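Local coordinates for foldase protein PrsA (Bacillus subtilis, PDB 4WO7) that assists the folding of secreted proteins outside the cell membrane after their translocation and has peptidyl-prolyl cis-trans isomerase activity, at residues A97-I102 with A237-V241; W167-E171 with A181-L185. The contacts are given in a common frame with arbitrary orientation. Residues are numbered along the deposited sequence.

Interaction 1 (A97-I102 with A237-V241); sequences AAKDNI and AVQKV
Small residues let two helices come close when they cross almost at right angles, and the meeting of 97-102 with 237-241 is a compact case. Residues 97-101 are the last turn of helix 81-101, and Ile102 is the first residue to leave helical geometry (phi/psi -80/132); residues 237-241 are helical throughout. The axes of the two short helical segments approach to 8.7 Å at 85°, with Ala98 CA 5.1 Å from Ala237 CA and Ala97 CA 5.8 Å from Val238 CA. Ala237 points its methyl into the end of the other helix: its CB lies 3.7 Å from Ala98 CA, 3.9 Å from Asn101 CB and 4.0 Å from Ile102 CG1. This alanine-lined crossing joins helix 81-101 to helix 231-244, which lie before and after the four-stranded PPIase sheet in the chain, and Leu46 of helix 21-49 packs against both Ala97 and Val241. Asn101 has the most surface covered. Its m rotamer (chi1 -73°) turns the amide back on its own helix, where ND2 donates a hydrogen bond to Ala97 O (2.7 Å), while the same ND2 rests 3.6 Å from Val241 CG2. No hydrogen bond crosses between the segments. Beside Asn101, Ala97 CB meets Val238 CG2 at 4.0 Å, and at the margin Lys240 CB reaches within 4.1 Å of Asn101 OD1.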
loop_
_atom_site.group_PDB
_atom_site.type_symbol
_atom_site.label_atom_id
_atom_site.label_comp_id
_atom_site.label_asym_id
_atom_site.label_seq_id
_atom_site.Cartn_x
_atom_site.Cartn_y
_atom_site.Cartn_z
ATOM N N ALA A 97 -10.906 23.673 0.702
ATOM C CA ALA A 97 -12.233 23.134 0.955
ATOM C C ALA A 97 -12.318 22.588 2.373
ATOM O O ALA A 97 -13.304 22.816 3.068
ATOM C CB ALA A 97 -12.571 22.036 -0.047
ATOM N N ALA A 98 -11.281 21.869 2.796
ATOM C CA ALA A 98 -11.243 21.286 4.135
ATOM C C ALA A 98 -11.185 22.332 5.250
ATOM O O ALA A 98 -11.821 22.182 6.291
ATOM C CB ALA A 98 -10.049 20.359 4.251
ATOM N N LYS A 99 -10.414 23.388 5.034
ATOM C CA LYS A 99 -10.308 24.453 6.025
ATOM C C LYS A 99 -11.661 25.124 6.257
ATOM O O LYS A 99 -12.017 25.432 7.393
ATOM C CB LYS A 99 -9.252 25.473 5.607
ATOM C CG LYS A 99 -7.833 25.048 5.963
ATOM C CD LYS A 99 -6.788 25.889 5.251
ATOM C CE LYS A 99 -5.385 25.393 5.567
ATOM N NZ LYS A 99 -4.347 26.182 4.857
ATOM N N ASP A 100 -12.414 25.358 5.187
ATOM C CA ASP A 100 -13.716 26.011 5.322
ATOM C C ASP A 100 -14.775 25.087 5.931
ATOM O O ASP A 100 -15.727 25.562 6.555
ATOM C CB ASP A 100 -14.205 26.541 3.972
ATOM C CG ASP A 100 -13.533 27.845 3.583
ATOM O OD1 ASP A 100 -12.284 27.905 3.612
ATOM O OD2 ASP A 100 -14.258 28.814 3.259
ATOM N N ASN A 101 -14.610 23.779 5.752
ATOM C CA ASN A 101 -15.652 22.819 6.121
ATOM C C ASN A 101 -15.323 22.004 7.374
ATOM O O ASN A 101 -16.225 21.483 8.030
ATOM C CB ASN A 101 -15.908 21.873 4.948
ATOM C CG ASN A 101 -16.651 22.544 3.812
ATOM O OD1 ASN A 101 -17.871 22.431 3.697
ATOM N ND2 ASN A 101 -15.920 23.284 2.990
ATOM N N ILE A 102 -14.038 21.871 7.700
ATOM C CA ILE A 102 -13.638 21.204 8.944
ATOM C C ILE A 102 -13.771 22.146 10.127
ATOM O O ILE A 102 -13.334 23.297 10.063
ATOM C CB ILE A 102 -12.186 20.685 8.908
ATOM C CG1 ILE A 102 -12.048 19.561 7.886
ATOM C CG2 ILE A 102 -11.741 20.199 10.311
ATOM C CD1 ILE A 102 -10.620 19.127 7.649
ATOM N N ALA A 237 -14.655 16.344 4.081
ATOM C CA ALA A 237 -14.979 17.758 3.931
ATOM C C ALA A 237 -15.348 18.127 2.497
ATOM O O ALA A 237 -16.326 18.839 2.265
ATOM C CB ALA A 237 -13.814 18.616 4.391
ATOM N N VAL A 238 -14.563 17.639 1.540
ATOM C CA VAL A 238 -14.774 17.952 0.130
ATOM C C VAL A 238 -16.132 17.429 -0.333
ATOM O O VAL A 238 -16.814 18.073 -1.127
ATOM C CB VAL A 238 -13.650 17.358 -0.749
ATOM C CG1 VAL A 238 -13.970 17.513 -2.239
ATOM C CG2 VAL A 238 -12.335 18.051 -0.445
ATOM N N GLN A 239 -16.524 16.265 0.178
ATOM C CA GLN A 239 -17.764 15.627 -0.249
ATOM C C GLN A 239 -18.991 16.439 0.162
ATOM O O GLN A 239 -20.040 16.362 -0.480
ATOM C CB GLN A 239 -17.852 14.208 0.323
ATOM C CG GLN A 239 -18.821 13.295 -0.399
ATOM C CD GLN A 239 -18.503 13.137 -1.872
ATOM O OE1 GLN A 239 -17.395 13.438 -2.317
ATOM N NE2 GLN A 239 -19.478 12.660 -2.638
ATOM N N LYS A 240 -18.868 17.208 1.239
ATOM C CA LYS A 240 -19.943 18.115 1.628
ATOM C C LYS A 240 -20.163 19.189 0.577
ATOM O O LYS A 240 -21.294 19.603 0.315
ATOM C CB LYS A 240 -19.639 18.788 2.956
ATOM C CG LYS A 240 -19.748 17.898 4.152
ATOM C CD LYS A 240 -19.572 18.745 5.382
ATOM C CE LYS A 240 -19.703 17.960 6.655
ATOM N NZ LYS A 240 -19.525 18.895 7.789
ATOM N N VAL A 241 -19.066 19.645 -0.015
ATOM C CA VAL A 241 -19.134 20.683 -1.026
ATOM C C VAL A 241 -19.760 20.087 -2.274
ATOM O O VAL A 241 -20.547 20.743 -2.955
ATOM C CB VAL A 241 -17.742 21.256 -1.366
ATOM C CG1 VAL A 241 -17.862 22.371 -2.387
ATOM C CG2 VAL A 241 -17.052 21.776 -0.119
#

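Interaction 2 (W167-E171 with A181-L185)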
loop_
_atom_site.group_PDB
_atom_site.type_symbol
_atom_site.label_atom_id
_atom_site.label_comp_id
_atom_site.label_asym_id
_atom_site.label_seq_id
_atom_site.Cartn_x
_atom_site.Cartn_y
_atom_site.Cartn_z
ATOM N N TRP A 167 5.823 16.732 19.110
ATOM C CA TRP A 167 5.723 16.262 20.494
ATOM C C TRP A 167 6.093 14.793 20.630
ATOM O O TRP A 167 5.911 14.008 19.701
ATOM C CB TRP A 167 4.305 16.460 21.032
ATOM C CG TRP A 167 3.891 17.896 21.150
ATOM C CD1 TRP A 167 3.292 18.662 20.190
ATOM C CD2 TRP A 167 4.035 18.738 22.301
ATOM N NE1 TRP A 167 3.063 19.930 20.670
ATOM C CE2 TRP A 167 3.509 20.001 21.966
ATOM C CE3 TRP A 167 4.563 18.549 23.582
ATOM C CZ2 TRP A 167 3.492 21.067 22.864
ATOM C CZ3 TRP A 167 4.542 19.609 24.471
ATOM C CH2 TRP A 167 4.012 20.849 24.108
ATOM N N PHE A 168 6.619 14.431 21.797
ATOM C CA PHE A 168 6.953 13.044 22.094
ATOM C C PHE A 168 7.177 12.873 23.592
ATOM O O PHE A 168 7.622 13.807 24.262
ATOM C CB PHE A 168 8.208 12.637 21.336
ATOM C CG PHE A 168 9.418 13.428 21.735
ATOM C CD1 PHE A 168 9.626 14.712 21.248
ATOM C CD2 PHE A 168 10.345 12.889 22.608
ATOM C CE1 PHE A 168 10.741 15.440 21.629
ATOM C CE2 PHE A 168 11.462 13.612 22.989
ATOM C CZ PHE A 168 11.659 14.886 22.501
ATOM N N ALA A 169 6.885 11.686 24.118
ATOM C CA ALA A 169 7.091 11.426 25.539
ATOM C C ALA A 169 8.468 10.801 25.754
ATOM O O ALA A 169 9.176 10.502 24.794
ATOM C CB ALA A 169 5.996 10.521 26.075
ATOM N N LYS A 170 8.836 10.598 27.015
ATOM C CA LYS A 170 10.162 10.094 27.373
ATOM C C LYS A 170 10.268 8.586 27.262
ATOM O O LYS A 170 11.339 8.029 27.029
ATOM C CB LYS A 170 10.501 10.501 28.805
ATOM C CG LYS A 170 11.965 10.333 29.166
ATOM C CD LYS A 170 12.296 10.951 30.523
ATOM C CE LYS A 170 11.799 10.120 31.707
ATOM N NZ LYS A 170 12.239 10.707 33.011
ATOM N N GLU A 171 9.119 7.955 27.442
ATOM C CA GLU A 171 8.995 6.510 27.458
ATOM C C GLU A 171 9.306 5.829 26.129
ATOM O O GLU A 171 10.142 4.929 26.063
ATOM C CB GLU A 171 7.597 6.165 27.902
ATOM C CG GLU A 171 7.285 4.721 27.742
ATOM C CD GLU A 171 8.089 3.795 28.722
ATOM O OE1 GLU A 171 8.865 4.309 29.531
ATOM O OE2 GLU A 171 7.997 2.524 28.758
ATOM N N ALA A 181 18.070 12.272 27.050
ATOM C CA ALA A 181 18.861 13.487 26.910
ATOM C C ALA A 181 17.991 14.705 26.623
ATOM O O ALA A 181 18.280 15.807 27.090
ATOM C CB ALA A 181 19.885 13.313 25.803
ATOM N N ALA A 182 16.928 14.508 25.853
ATOM C CA ALA A 182 16.069 15.618 25.465
ATOM C C ALA A 182 15.274 16.061 26.681
ATOM O O ALA A 182 15.101 17.256 26.921
ATOM C CB ALA A 182 15.143 15.223 24.326
ATOM N N PHE A 183 14.775 15.088 27.436
ATOM C CA PHE A 183 13.965 15.374 28.608
ATOM C C PHE A 183 14.787 15.947 29.753
ATOM O O PHE A 183 14.238 16.585 30.647
ATOM C CB PHE A 183 13.236 14.112 29.046
ATOM C CG PHE A 183 11.885 13.970 28.430
ATOM C CD1 PHE A 183 11.723 13.376 27.191
ATOM C CD2 PHE A 183 10.774 14.462 29.082
ATOM C CE1 PHE A 183 10.471 13.262 26.626
ATOM C CE2 PHE A 183 9.525 14.352 28.525
ATOM C CZ PHE A 183 9.369 13.750 27.297
ATOM N N LYS A 184 16.095 15.712 29.727
ATOM C CA LYS A 184 17.008 16.300 30.706
ATOM C C LYS A 184 17.211 17.797 30.479
ATOM O O LYS A 184 17.748 18.495 31.341
ATOM C CB LYS A 184 18.359 15.582 30.689
ATOM C CG LYS A 184 18.408 14.304 31.502
ATOM C CD LYS A 184 19.577 13.427 31.082
ATOM C CE LYS A 184 20.918 13.984 31.555
ATOM N NZ LYS A 184 21.175 13.895 33.016
ATOM N N LEU A 185 16.770 18.293 29.328
ATOM C CA LEU A 185 17.029 19.679 28.956
ATOM C C LEU A 185 16.028 20.631 29.604
ATOM O O LEU A 185 14.974 20.213 30.088
ATOM C CB LEU A 185 16.983 19.843 27.434
ATOM C CG LEU A 185 18.141 19.232 26.645
ATOM C CD1 LEU A 185 17.820 19.247 25.162
ATOM C CD2 LEU A 185 19.439 19.979 26.918
#
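Segment 167-171 passes from strand 164-169 into loop, the backbone going from phi/psi -165/150 at Phe168 to -82/-28 at Lys170, whereas 181-185 passes from helix 176-183 into loop. The backbones stay well apart, Lys170 CA and Phe183 CA being 6.6 Å from each other, and the ring of Phe183 fills the space between them. It presents its edge to the face of Phe168 in an offset edge-to-face pair, centroids 5.8 Å apart and planes at 86°. One face of Phe183 receives a CH-pi contact from Lys170 CB, 3.5 Å from the ring centroid, and Phe183 CE1 lies 3.1 Å from Lys170 N. Phe168 in turn places CZ 3.9 Å from Ala182 CB. A hydrogen bond between Lys170 O and Ser179 OG also links the loop to the helix. Within the parvulin-type PPIase fold, helix 176-183 thus packs against the sheet, with Phe168 and Phe183 both touching Ile120 of strand 119-127 and Ala182 touching Ile203 of strand 200-207.

The two contacts illustrate how chemistry follows the elements being joined. Interaction 1 is a buried helix-helix crossing between chain segments far apart in sequence, and its alanines and valines, with one asparagine whose amide is bonded within its own helix, suit a close approach. Interaction 2 is local, with nine residues between its segments; it sets a strand and the residues after it against a helix, is partly buried, and relies on aromatic rings to span the gap between backbones. Neither has a hydrogen bond between its own segments. They share no secondary-structure element and do not touch: their nearest atoms are about 18 Å apart. The chain between the two halves of interaction 1 includes all of interaction 2, so the long-range crossing brackets the PPIase sheet in sequence.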